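Local coordinates for STIL N-terminal domain-containing protein (Trichoplax adhaerens, PDB 5OI9) that probably acts in centriole assembly, with an N-terminal domain of the STIL family that is likely to bind the centrosomal protein CEP85, at residues A[21-26]-A[200-205]; A[28-33]-A[189-194]; A[185-190]-A[346-351]; A[196-201]-A[311-316]. All coordinates share one frame; numbering follows the deposited sequence. Where two conformers were deposited one is given.

Contact 1 (A[21-26]-A[200-205])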
loop_
_atom_site.group_PDB
_atom_site.type_symbol
_atom_site.label_atom_id
_atom_site.label_comp_id
_atom_site.label_asym_id
_atom_site.label_seq_id
_atom_site.Cartn_x
_atom_site.Cartn_y
_atom_site.Cartn_z
ATOM N N LYS A 21 18.972 -24.180 -5.137
ATOM C CA LYS A 21 18.182 -25.380 -4.888
ATOM C C LYS A 21 17.119 -25.106 -3.829
ATOM O O LYS A 21 17.415 -24.572 -2.756
ATOM C CB LYS A 21 19.083 -26.533 -4.447
ATOM C CG LYS A 21 18.333 -27.837 -4.208
ATOM C CD LYS A 21 19.271 -28.965 -3.811
ATOM C CE LYS A 21 18.507 -30.264 -3.589
ATOM N NZ LYS A 21 19.410 -31.390 -3.226
ATOM N N ALA A 22 15.879 -25.472 -4.141
ATOM C CA ALA A 22 14.768 -25.226 -3.231
ATOM C C ALA A 22 14.918 -26.060 -1.966
ATOM O O ALA A 22 15.057 -27.286 -2.027
ATOM C CB ALA A 22 13.440 -25.540 -3.918
ATOM N N GLN A 23 14.888 -25.390 -0.815
ATOM C CA GLN A 23 14.973 -26.049 0.480
ATOM C C GLN A 23 13.626 -26.116 1.188
ATOM O O GLN A 23 13.575 -26.439 2.377
ATOM C CB GLN A 23 15.998 -25.338 1.365
ATOM C CG GLN A 23 17.396 -25.285 0.767
ATOM C CD GLN A 23 18.008 -26.665 0.581
ATOM O OE1 GLN A 23 17.629 -27.622 1.254
ATOM N NE2 GLN A 23 18.958 -26.769 -0.340
ATOM N N GLY A 24 12.542 -25.820 0.482
ATOM C CA GLY A 24 11.219 -25.870 1.074
ATOM C C GLY A 24 10.182 -25.519 0.034
ATOM O O GLY A 24 10.500 -25.237 -1.126
ATOM N N GLU A 25 8.925 -25.545 0.471
ATOM C CA GLU A 25 7.817 -25.220 -0.416
ATOM C C GLU A 25 7.953 -23.806 -0.968
ATOM O O GLU A 25 8.369 -22.883 -0.262
ATOM C CB GLU A 25 6.489 -25.351 0.329
ATOM C CG GLU A 25 5.720 -26.624 0.044
ATOM C CD GLU A 25 4.385 -26.661 0.763
ATOM O OE1 GLU A 25 4.181 -25.837 1.680
ATOM O OE2 GLU A 25 3.538 -27.507 0.408
ATOM N N GLN A 26 7.605 -23.645 -2.242
ATOM C CA GLN A 26 7.433 -22.312 -2.798
ATOM C C GLN A 26 6.329 -21.572 -2.054
ATOM O O GLN A 26 5.381 -22.175 -1.543
ATOM C CB GLN A 26 7.077 -22.379 -4.283
ATOM C CG GLN A 26 8.213 -22.732 -5.208
ATOM C CD GLN A 26 7.922 -22.319 -6.636
ATOM O OE1 GLN A 26 6.788 -21.974 -6.972
ATOM N NE2 GLN A 26 8.946 -22.337 -7.482
ATOM N N PRO A 200 12.625 -20.943 -0.460
ATOM C CA PRO A 200 13.654 -20.979 0.586
ATOM C C PRO A 200 14.933 -21.612 0.058
ATOM O O PRO A 200 14.899 -22.633 -0.634
ATOM C CB PRO A 200 13.019 -21.839 1.690
ATOM C CG PRO A 200 11.583 -22.045 1.289
ATOM C CD PRO A 200 11.538 -21.898 -0.198
ATOM N N ILE A 201 16.069 -20.994 0.382
ATOM C CA ILE A 201 17.371 -21.449 -0.088
ATOM C C ILE A 201 18.332 -21.543 1.093
ATOM O O ILE A 201 18.050 -21.075 2.197
ATOM C CB ILE A 201 17.960 -20.530 -1.181
ATOM C CG1 ILE A 201 18.253 -19.141 -0.612
ATOM C CG2 ILE A 201 17.015 -20.434 -2.370
ATOM C CD1 ILE A 201 18.963 -18.223 -1.583
ATOM N N LEU A 202 19.486 -22.158 0.836
ATOM C CA LEU A 202 20.517 -22.302 1.851
ATOM C C LEU A 202 21.116 -20.940 2.206
ATOM O O LEU A 202 21.130 -20.026 1.378
ATOM C CB LEU A 202 21.619 -23.240 1.364
ATOM C CG LEU A 202 21.264 -24.721 1.212
ATOM C CD1 LEU A 202 22.401 -25.474 0.540
ATOM C CD2 LEU A 202 20.942 -25.336 2.563
ATOM N N PRO A 203 21.618 -20.782 3.432
ATOM C CA PRO A 203 22.157 -19.479 3.842
ATOM C C PRO A 203 23.372 -19.082 3.018
ATOM O O PRO A 203 24.156 -19.924 2.576
ATOM C CB PRO A 203 22.528 -19.693 5.315
ATOM C CG PRO A 203 21.713 -20.863 5.750
ATOM C CD PRO A 203 21.604 -21.746 4.545
ATOM N N VAL A 204 23.517 -17.775 2.817
ATOM C CA VAL A 204 24.604 -17.199 2.035
ATOM C C VAL A 204 25.437 -16.308 2.947
ATOM O O VAL A 204 24.901 -15.632 3.831
ATOM C CB VAL A 204 24.067 -16.406 0.824
ATOM C CG1 VAL A 204 25.211 -15.874 -0.019
ATOM C CG2 VAL A 204 23.147 -17.282 -0.013
ATOM N N SER A 205 26.750 -16.320 2.733
ATOM C CA SER A 205 27.664 -15.540 3.557
ATOM C C SER A 205 27.413 -14.045 3.392
ATOM O O SER A 205 27.259 -13.539 2.277
ATOM C CB SER A 205 29.112 -15.868 3.188
ATOM O OG SER A 205 30.008 -14.971 3.818
HETATM O O HOH W 1 19.797 -23.597 -1.818
#

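Contact 2 (A[28-33]-A[189-194])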
loop_
_atom_site.group_PDB
_atom_site.type_symbol
_atom_site.label_atom_id
_atom_site.label_comp_id
_atom_site.label_asym_id
_atom_site.label_seq_id
_atom_site.Cartn_x
_atom_site.Cartn_y
_atom_site.Cartn_z
ATOM N N GLU A 28 3.790 -17.976 -2.539
ATOM C CA GLU A 28 3.310 -16.906 -3.402
ATOM C C GLU A 28 2.967 -15.707 -2.531
ATOM O O GLU A 28 2.128 -15.811 -1.629
ATOM C CB GLU A 28 2.097 -17.355 -4.213
ATOM C CG GLU A 28 2.397 -18.465 -5.208
ATOM C CD GLU A 28 1.140 -19.035 -5.839
ATOM O OE1 GLU A 28 0.036 -18.783 -5.307
ATOM O OE2 GLU A 28 1.255 -19.736 -6.868
ATOM N N LEU A 29 3.614 -14.580 -2.798
ATOM C CA LEU A 29 3.457 -13.370 -2.004
ATOM C C LEU A 29 2.585 -12.368 -2.747
ATOM O O LEU A 29 2.711 -12.200 -3.965
ATOM C CB LEU A 29 4.821 -12.746 -1.687
ATOM C CG LEU A 29 5.886 -13.692 -1.118
ATOM C CD1 LEU A 29 7.174 -12.941 -0.795
ATOM C CD2 LEU A 29 5.362 -14.420 0.116
ATOM N N HIS A 30 1.696 -11.708 -2.008
ATOM C CA HIS A 30 0.917 -10.602 -2.547
ATOM C C HIS A 30 0.407 -9.754 -1.393
ATOM O O HIS A 30 0.284 -10.226 -0.260
ATOM C CB HIS A 30 -0.252 -11.080 -3.416
ATOM C CG HIS A 30 -0.974 -9.965 -4.109
ATOM N ND1 HIS A 30 -2.103 -9.371 -3.588
ATOM C CD2 HIS A 30 -0.709 -9.317 -5.269
ATOM C CE1 HIS A 30 -2.511 -8.414 -4.404
ATOM N NE2 HIS A 30 -1.680 -8.360 -5.430
ATOM N N LEU A 31 0.109 -8.488 -1.707
ATOM C CA LEU A 31 -0.331 -7.525 -0.699
ATOM C C LEU A 31 -1.470 -8.068 0.156
ATOM O O LEU A 31 -1.456 -7.943 1.385
ATOM C CB LEU A 31 -0.765 -6.224 -1.377
ATOM C CG LEU A 31 -1.337 -5.175 -0.423
ATOM C CD1 LEU A 31 -0.220 -4.553 0.395
ATOM C CD2 LEU A 31 -2.132 -4.110 -1.166
ATOM N N LEU A 32 -2.471 -8.672 -0.482
ATOM C CA LEU A 32 -3.683 -9.100 0.200
ATOM C C LEU A 32 -3.713 -10.603 0.451
ATOM O O LEU A 32 -4.791 -11.166 0.664
ATOM C CB LEU A 32 -4.910 -8.667 -0.603
ATOM C CG LEU A 32 -4.994 -7.166 -0.895
ATOM C CD1 LEU A 32 -6.114 -6.855 -1.874
ATOM C CD2 LEU A 32 -5.178 -6.386 0.398
ATOM N N LYS A 33 -2.552 -11.259 0.443
ATOM C CA LYS A 33 -2.516 -12.710 0.605
ATOM C C LYS A 33 -3.031 -13.120 1.978
ATOM O O LYS A 33 -3.917 -13.977 2.096
ATOM C CB LYS A 33 -1.090 -13.221 0.391
ATOM C CG LYS A 33 -1.013 -14.636 -0.155
ATOM C CD LYS A 33 -1.573 -14.691 -1.566
ATOM C CE LYS A 33 -1.355 -16.050 -2.203
ATOM N NZ LYS A 33 -1.805 -16.059 -3.623
ATOM N N VAL A 189 -10.547 0.803 -5.491
ATOM C CA VAL A 189 -9.132 0.587 -5.218
ATOM C C VAL A 189 -8.492 -0.112 -6.412
ATOM O O VAL A 189 -9.147 -0.859 -7.144
ATOM C CB VAL A 189 -8.920 -0.235 -3.923
ATOM C CG1 VAL A 189 -9.349 -1.685 -4.127
ATOM C CG2 VAL A 189 -7.473 -0.153 -3.454
ATOM N N VAL A 190 -7.205 0.156 -6.617
ATOM C CA VAL A 190 -6.383 -0.586 -7.564
ATOM C C VAL A 190 -5.124 -1.046 -6.844
ATOM O O VAL A 190 -4.523 -0.287 -6.075
ATOM C CB VAL A 190 -6.025 0.246 -8.818
ATOM C CG1 VAL A 190 -7.263 0.510 -9.652
ATOM C CG2 VAL A 190 -5.361 1.555 -8.432
ATOM N N VAL A 191 -4.747 -2.299 -7.068
ATOM C CA VAL A 191 -3.548 -2.887 -6.473
ATOM C C VAL A 191 -2.798 -3.639 -7.566
ATOM O O VAL A 191 -3.437 -4.304 -8.394
ATOM C CB VAL A 191 -3.909 -3.816 -5.302
ATOM C CG1 VAL A 191 -2.674 -4.540 -4.785
ATOM C CG2 VAL A 191 -4.572 -3.029 -4.182
ATOM N N PRO A 192 -1.467 -3.560 -7.624
ATOM C CA PRO A 192 -0.735 -4.394 -8.582
ATOM C C PRO A 192 -1.015 -5.862 -8.315
ATOM O O PRO A 192 -1.069 -6.306 -7.165
ATOM C CB PRO A 192 0.732 -4.039 -8.317
ATOM C CG PRO A 192 0.691 -2.691 -7.700
ATOM C CD PRO A 192 -0.576 -2.637 -6.903
ATOM N N SER A 193 -1.221 -6.615 -9.390
ATOM C CA SER A 193 -1.576 -8.018 -9.260
ATOM C C SER A 193 -0.368 -8.939 -9.165
ATOM O O SER A 193 -0.532 -10.097 -8.783
ATOM C CB SER A 193 -2.452 -8.453 -10.438
ATOM O OG SER A 193 -1.753 -8.323 -11.659
ATOM N N ALA A 194 0.832 -8.449 -9.471
ATOM C CA ALA A 194 2.010 -9.306 -9.576
ATOM C C ALA A 194 2.186 -10.196 -8.350
ATOM O O ALA A 194 2.202 -9.720 -7.212
ATOM C CB ALA A 194 3.257 -8.444 -9.778
#

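Contact 3 (A[185-190]-A[346-351])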
loop_
_atom_site.group_PDB
_atom_site.type_symbol
_atom_site.label_atom_id
_atom_site.label_comp_id
_atom_site.label_asym_id
_atom_site.label_seq_id
_atom_site.Cartn_x
_atom_site.Cartn_y
_atom_site.Cartn_z
ATOM N N VAL A 185 -21.897 6.258 -0.550
ATOM C CA VAL A 185 -20.440 6.225 -0.541
ATOM C C VAL A 185 -19.988 5.038 -1.378
ATOM O O VAL A 185 -20.309 3.888 -1.061
ATOM C CB VAL A 185 -19.890 6.131 0.892
ATOM C CG1 VAL A 185 -18.368 6.129 0.884
ATOM C CG2 VAL A 185 -20.429 7.260 1.749
ATOM N N THR A 186 -19.259 5.315 -2.455
ATOM C CA THR A 186 -18.645 4.286 -3.287
ATOM C C THR A 186 -17.132 4.408 -3.174
ATOM O O THR A 186 -16.585 5.509 -3.292
ATOM C CB THR A 186 -19.079 4.414 -4.751
ATOM O OG1 THR A 186 -20.490 4.189 -4.859
ATOM C CG2 THR A 186 -18.344 3.401 -5.615
ATOM N N SER A 187 -16.460 3.281 -2.947
ATOM C CA SER A 187 -15.014 3.240 -2.780
ATOM C C SER A 187 -14.407 2.305 -3.815
ATOM O O SER A 187 -14.883 1.180 -3.995
ATOM C CB SER A 187 -14.633 2.775 -1.373
ATOM O OG SER A 187 -14.986 1.416 -1.177
ATOM N N GLY A 188 -13.357 2.768 -4.484
ATOM C CA GLY A 188 -12.657 1.955 -5.458
ATOM C C GLY A 188 -11.171 1.935 -5.170
ATOM O O GLY A 188 -10.599 2.905 -4.672
ATOM N N VAL A 189 -10.547 0.803 -5.491
ATOM C CA VAL A 189 -9.132 0.587 -5.218
ATOM C C VAL A 189 -8.492 -0.112 -6.412
ATOM O O VAL A 189 -9.147 -0.859 -7.144
ATOM C CB VAL A 189 -8.920 -0.235 -3.923
ATOM C CG1 VAL A 189 -9.349 -1.685 -4.127
ATOM C CG2 VAL A 189 -7.473 -0.153 -3.454
ATOM N N VAL A 190 -7.205 0.156 -6.617
ATOM C CA VAL A 190 -6.383 -0.586 -7.564
ATOM C C VAL A 190 -5.124 -1.046 -6.844
ATOM O O VAL A 190 -4.523 -0.287 -6.075
ATOM C CB VAL A 190 -6.025 0.246 -8.818
ATOM C CG1 VAL A 190 -7.263 0.510 -9.652
ATOM C CG2 VAL A 190 -5.361 1.555 -8.432
ATOM N N LEU A 346 -16.627 -1.099 4.594
ATOM C CA LEU A 346 -16.722 -1.612 3.236
ATOM C C LEU A 346 -15.700 -2.722 3.043
ATOM O O LEU A 346 -14.566 -2.624 3.526
ATOM C CB LEU A 346 -16.493 -0.503 2.204
ATOM C CG LEU A 346 -17.563 0.586 2.134
ATOM C CD1 LEU A 346 -17.119 1.736 1.241
ATOM C CD2 LEU A 346 -18.878 -0.004 1.640
ATOM N N GLN A 347 -16.110 -3.776 2.343
ATOM C CA GLN A 347 -15.262 -4.924 2.051
ATOM C C GLN A 347 -14.945 -4.936 0.562
ATOM O O GLN A 347 -15.858 -4.874 -0.270
ATOM C CB GLN A 347 -15.957 -6.228 2.456
ATOM C CG GLN A 347 -16.379 -6.287 3.918
ATOM C CD GLN A 347 -15.229 -6.621 4.848
ATOM O OE1 GLN A 347 -14.853 -7.784 4.995
ATOM N NE2 GLN A 347 -14.667 -5.601 5.487
ATOM N N LEU A 348 -13.661 -5.003 0.225
ATOM C CA LEU A 348 -13.223 -4.987 -1.168
ATOM C C LEU A 348 -12.359 -6.215 -1.420
ATOM O O LEU A 348 -11.264 -6.335 -0.861
ATOM C CB LEU A 348 -12.456 -3.699 -1.499
ATOM C CG LEU A 348 -13.239 -2.378 -1.564
ATOM C CD1 LEU A 348 -13.602 -1.865 -0.178
ATOM C CD2 LEU A 348 -12.476 -1.305 -2.331
ATOM N N VAL A 349 -12.858 -7.127 -2.250
ATOM C CA VAL A 349 -12.092 -8.287 -2.703
ATOM C C VAL A 349 -11.909 -8.145 -4.210
ATOM O O VAL A 349 -12.684 -8.718 -4.990
ATOM C CB VAL A 349 -12.784 -9.609 -2.330
ATOM C CG1 VAL A 349 -11.927 -10.800 -2.738
ATOM C CG2 VAL A 349 -13.076 -9.655 -0.836
ATOM N N PRO A 350 -10.917 -7.385 -4.659
ATOM C CA PRO A 350 -10.786 -7.093 -6.088
ATOM C C PRO A 350 -10.126 -8.235 -6.846
ATOM O O PRO A 350 -9.400 -9.056 -6.283
ATOM C CB PRO A 350 -9.899 -5.844 -6.103
ATOM C CG PRO A 350 -9.047 -5.990 -4.888
ATOM C CD PRO A 350 -9.879 -6.714 -3.856
ATOM N N ASN A 351 -10.390 -8.274 -8.153
ATOM C CA ASN A 351 -9.742 -9.251 -9.019
ATOM C C ASN A 351 -9.364 -8.604 -10.347
ATOM O O ASN A 351 -9.597 -7.413 -10.582
ATOM C CB ASN A 351 -10.614 -10.502 -9.230
ATOM C CG ASN A 351 -11.900 -10.226 -9.996
ATOM O OD1 ASN A 351 -12.141 -9.120 -10.478
ATOM N ND2 ASN A 351 -12.734 -11.254 -10.116
#

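Contact 4 (A[196-201]-A[311-316])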
loop_
_atom_site.group_PDB
_atom_site.type_symbol
_atom_site.label_atom_id
_atom_site.label_comp_id
_atom_site.label_asym_id
_atom_site.label_seq_id
_atom_site.Cartn_x
_atom_site.Cartn_y
_atom_site.Cartn_z
ATOM N N ILE A 196 4.749 -12.575 -6.331
ATOM C CA ILE A 196 6.165 -12.865 -6.137
ATOM C C ILE A 196 6.298 -14.327 -5.729
ATOM O O ILE A 196 5.745 -14.747 -4.707
ATOM C CB ILE A 196 6.790 -11.942 -5.080
ATOM C CG1 ILE A 196 6.719 -10.479 -5.525
ATOM C CG2 ILE A 196 8.231 -12.354 -4.803
ATOM C CD1 ILE A 196 7.538 -10.174 -6.750
ATOM N N THR A 197 7.017 -15.105 -6.536
ATOM C CA THR A 197 7.356 -16.475 -6.175
ATOM C C THR A 197 8.589 -16.469 -5.280
ATOM O O THR A 197 9.618 -15.889 -5.637
ATOM C CB THR A 197 7.621 -17.313 -7.426
ATOM O OG1 THR A 197 6.508 -17.209 -8.323
ATOM C CG2 THR A 197 7.838 -18.773 -7.057
ATOM N N ALA A 198 8.490 -17.112 -4.117
ATOM C CA ALA A 198 9.572 -17.124 -3.141
ATOM C C ALA A 198 9.944 -18.559 -2.799
ATOM O O ALA A 198 9.073 -19.370 -2.471
ATOM C CB ALA A 198 9.179 -16.362 -1.872
ATOM N N VAL A 199 11.238 -18.856 -2.855
ATOM C CA VAL A 199 11.765 -20.199 -2.651
ATOM C C VAL A 199 12.778 -20.143 -1.513
ATOM O O VAL A 199 13.729 -19.366 -1.588
ATOM C CB VAL A 199 12.426 -20.762 -3.922
ATOM C CG1 VAL A 199 13.249 -21.986 -3.592
ATOM C CG2 VAL A 199 11.375 -21.086 -4.972
ATOM N N PRO A 200 12.625 -20.943 -0.460
ATOM C CA PRO A 200 13.654 -20.979 0.586
ATOM C C PRO A 200 14.933 -21.612 0.058
ATOM O O PRO A 200 14.899 -22.633 -0.634
ATOM C CB PRO A 200 13.019 -21.839 1.690
ATOM C CG PRO A 200 11.583 -22.045 1.289
ATOM C CD PRO A 200 11.538 -21.898 -0.198
ATOM N N ILE A 201 16.069 -20.994 0.382
ATOM C CA ILE A 201 17.371 -21.449 -0.088
ATOM C C ILE A 201 18.332 -21.543 1.093
ATOM O O ILE A 201 18.050 -21.075 2.197
ATOM C CB ILE A 201 17.960 -20.530 -1.181
ATOM C CG1 ILE A 201 18.253 -19.141 -0.612
ATOM C CG2 ILE A 201 17.015 -20.434 -2.370
ATOM C CD1 ILE A 201 18.963 -18.223 -1.583
ATOM N N TRP A 311 15.782 -16.393 0.968
ATOM C CA TRP A 311 14.823 -16.753 -0.064
ATOM C C TRP A 311 15.312 -16.254 -1.414
ATOM O O TRP A 311 15.938 -15.195 -1.507
ATOM C CB TRP A 311 13.437 -16.149 0.208
ATOM C CG TRP A 311 12.799 -16.575 1.487
ATOM C CD1 TRP A 311 13.126 -16.164 2.747
ATOM C CD2 TRP A 311 11.702 -17.483 1.632
ATOM N NE1 TRP A 311 12.301 -16.763 3.669
ATOM C CE2 TRP A 311 11.419 -17.579 3.009
ATOM C CE3 TRP A 311 10.929 -18.222 0.731
ATOM C CZ2 TRP A 311 10.400 -18.390 3.507
ATOM C CZ3 TRP A 311 9.917 -19.021 1.225
ATOM C CH2 TRP A 311 9.663 -19.102 2.601
ATOM N N GLU A 312 15.017 -17.020 -2.461
ATOM C CA GLU A 312 15.163 -16.551 -3.832
ATOM C C GLU A 312 13.784 -16.174 -4.357
ATOM O O GLU A 312 12.894 -17.027 -4.443
ATOM C CB GLU A 312 15.805 -17.604 -4.734
ATOM C CG GLU A 312 15.927 -17.140 -6.185
ATOM C CD GLU A 312 16.805 -18.044 -7.033
ATOM O OE1 GLU A 312 16.266 -18.744 -7.915
ATOM O OE2 GLU A 312 18.032 -18.052 -6.817
ATOM N N CYS A 313 13.610 -14.902 -4.701
ATOM C CA CYS A 313 12.336 -14.380 -5.170
ATOM C C CYS A 313 12.394 -14.134 -6.669
ATOM O O CYS A 313 13.429 -13.719 -7.201
ATOM C CB CYS A 313 11.974 -13.084 -4.445
ATOM S SG CYS A 313 12.023 -13.209 -2.650
ATOM N N SER A 314 11.278 -14.383 -7.346
ATOM C CA SER A 314 11.202 -14.186 -8.784
ATOM C C SER A 314 9.815 -13.698 -9.165
ATOM O O SER A 314 8.834 -13.937 -8.457
ATOM C CB SER A 314 11.527 -15.475 -9.551
ATOM O OG SER A 314 10.523 -16.453 -9.346
ATOM N N PHE A 315 9.750 -13.000 -10.294
ATOM C CA PHE A 315 8.488 -12.627 -10.908
ATOM C C PHE A 315 8.642 -12.705 -12.416
ATOM O O PHE A 315 9.666 -12.286 -12.964
ATOM C CB PHE A 315 8.036 -11.220 -10.511
ATOM C CG PHE A 315 6.835 -10.746 -11.271
ATOM C CD1 PHE A 315 5.625 -11.410 -11.153
ATOM C CD2 PHE A 315 6.917 -9.655 -12.118
ATOM C CE1 PHE A 315 4.512 -10.988 -11.858
ATOM C CE2 PHE A 315 5.808 -9.225 -12.824
ATOM C CZ PHE A 315 4.605 -9.894 -12.696
ATOM N N SER A 316 7.617 -13.234 -13.082
ATOM C CA SER A 316 7.687 -13.438 -14.521
ATOM C C SER A 316 6.407 -13.097 -15.270
ATOM O O SER A 316 6.410 -13.162 -16.503
ATOM C CB SER A 316 8.065 -14.893 -14.819
ATOM O OG SER A 316 7.083 -15.786 -14.323
HETATM O O HOH W 2 11.976 -17.802 -6.853
#

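Contact 1 (A[21-26]-A[200-205])
Gln-23 folds its carboxamide obliquely across the branched end of Leu-202, with NE2 3.5 Å from Leu-202 CG. Two torsions bring it there: chi1 (-58°) sets Gln-23 CG anti to the carbonyl carbon, 3.8 Å from Leu-202 N, and the bend at chi2 then lays the amide over the leucine. This overlap is van der Waals contact with an aliphatic surface. The firm polar link is made by the backbone beneath it, where Gln-23 N donates to Pro-200 O over 2.8 Å in a nearly straight bond (169° at the hydrogen), approaching from above the carbonyl plane. Further along, the Pro-200 ring lies against the backbone of Gly-24 and Glu-25, its CD 3.3 Å from Glu-25 O and its CG 3.8 Å from Gly-24 CA. Gly-24, without a side chain, lets the ring lie this close to its backbone. On the other side of the Gln-23 bond a water sits between the backbones, 2.7 Å from Lys-21 O and accepting from Leu-202 N at 3.0 Å. Ala-22 and Gln-26 also rest on Val-199 of the adjoining strand, and the backbone of Ile-201 hydrogen-bonds with that of Phe-310. The arrangement is that of an irregular, roughly antiparallel extension of a sheet edge: the loop leading into edge strand 27-29 follows the end of strand 196-200, held by one direct backbone bond and a water.

Contact 2 (A[28-33]-A[189-194])
The imidazole of His-30 meets the end of strand 180-192 edge-on. Its NE2 donates to Pro-192 O over 2.8 Å, a somewhat bent bond (150° at the hydrogen) that lies in the carbonyl plane and close to the ring plane. Beside it, the ring edge at His-30 CD2 faces Ala-194 O, 3.5 Å away, while His-30 CE1 comes within 3.9 Å of Val-191 CG1. The same Val-191 methyl receives Leu-31 CD2 at 3.7 Å, the two side chains crossing at about a right angle. With CG anti to the backbone N (chi1 -173°), His-30 extends its ring to segment 189-194. Leu-32 N steadies the ring by donating to His-30 ND1 at 3.2 Å, straight at the hydrogen though tilted out of the imidazole plane. Both belong to a type I turn closed by Lys-33 N to His-30 O, 3.1 Å. Farther out, Trp-273 of helix 270-281 meets the His-30 ring and bonds Ala-194 O. An alanine in place of His-30 would remove the donor to Pro-192 O and the acceptor for Leu-32 N, and would probably loosen the turn's hold on the strand end. With ND1 accepting and NE2 donating, the histidine is probably neutral and protonated on NE2.

Contact 3 (A[185-190]-A[346-351])
Ser-187 and Val-189 point from one strand toward Leu-346, Leu-348 and Pro-350 of the other, and the two rows fit together with their members staggered. Leu-346 and Leu-348 both hold CG anti to the carbonyl carbon but differ at the next bond. Leu-346 runs on extended (chi2 171°) and brings the tip of its CD1 to Ser-187 OG, 3.2 Å away. In Leu-348 the fork is turned (chi2 75°), so that it spreads between two residues opposite: Leu-348 CD1 lies 3.7 Å from Ser-187 OG, and Leu-348 CD2 lies 3.6 Å from Val-189 CG1, the valine and leucine crossing obliquely. Both Ser-187 OG and Val-189 CG1 occupy the crowded position between backbone N and carbonyl carbon. From there Val-189 CG1 also approaches Pro-350 CG, more loosely, at 4.4 Å. The hydroxyl among these methyls is not stranded, since it makes a weak hydrogen bond to Ala-327 O on the neighbouring strand. There are no hydrogen bonds between the two segments, whose strand axes come no closer than 8.8 Å and run in the same general direction at 29°. Outward from this interface, Val-190 turns to Tyr-142 and Ala-145 of helix 139-155, and the Gln-347 amide hydrogen-bonds to Asn-38 and Thr-40. Strands 180-192 and 343-348 belong to the same mixed sheet without being neighbours in it, and their buried face-to-face packing is consistent with a beta sheet that curls, or branches, so that two such strands meet.

Contact 4 (A[196-201]-A[311-316])
The six-membered ring of Trp-311 lies beneath Pro-200 in a CH-pi contact, Pro-200 CB standing 4.3 Å from the ring centroid and only 12° off its normal. Trp-311 CG is anti to the carbonyl carbon (chi1 -60°), which swings the indole across to the neighbouring strand; Trp-311 CZ3 reaches Pro-200 CG at 3.5 Å, and Trp-311 CE3 reaches Ala-198 CB at 3.6 Å. A valine in place of Trp-311 would lose the broad ring surface and would probably leave Pro-200 and Ala-198 poorly packed. Farther along, Ile-196 CG2 meets Cys-313 CB at 3.8 Å, and helix 270-281 covers Ile-196. The backbones are joined by four hydrogen bonds, a reciprocal pair between Thr-197 and Ser-314 and another between Val-199 and Glu-312; Pro-200 and Trp-311 form a non-hydrogen-bonded pair. The face that carries Val-199 is mixed, with polar groups at Thr-197, Glu-312 and Ser-314. A water there donates to Glu-312 O at 2.7 Å and to Thr-197 O at 3.3 Å and also bonds Ser-314 OG, while Glu-312 OE2 is held by Ser-20 and Trp-18. This is a regular antiparallel ladder inside a mixed sheet, apolar on one face and partly hydrated on the other.

The four contacts trace a path along the elongated domain. Contacts 1 and 4 lie together, centres about 10 Å apart and sharing Pro-200 and Ile-201, at the sheet in which strand 196-200 lies between 27-29 and 309-314. Contact 3 is about 37 Å from contact 1, between centres, within the sheet that holds 180-192 and 343-348. Contact 2 lies between, about 15 Å from contact 4 and 13 Å from contact 3, centre to centre; Leu-29 N probably bonds Ile-196 O there. Along the chain contact 2 nests inside contact 1, and contact 4 inside contact 3. Contact 2, with the short connection from 180-192 to 196-200, links the two sheets.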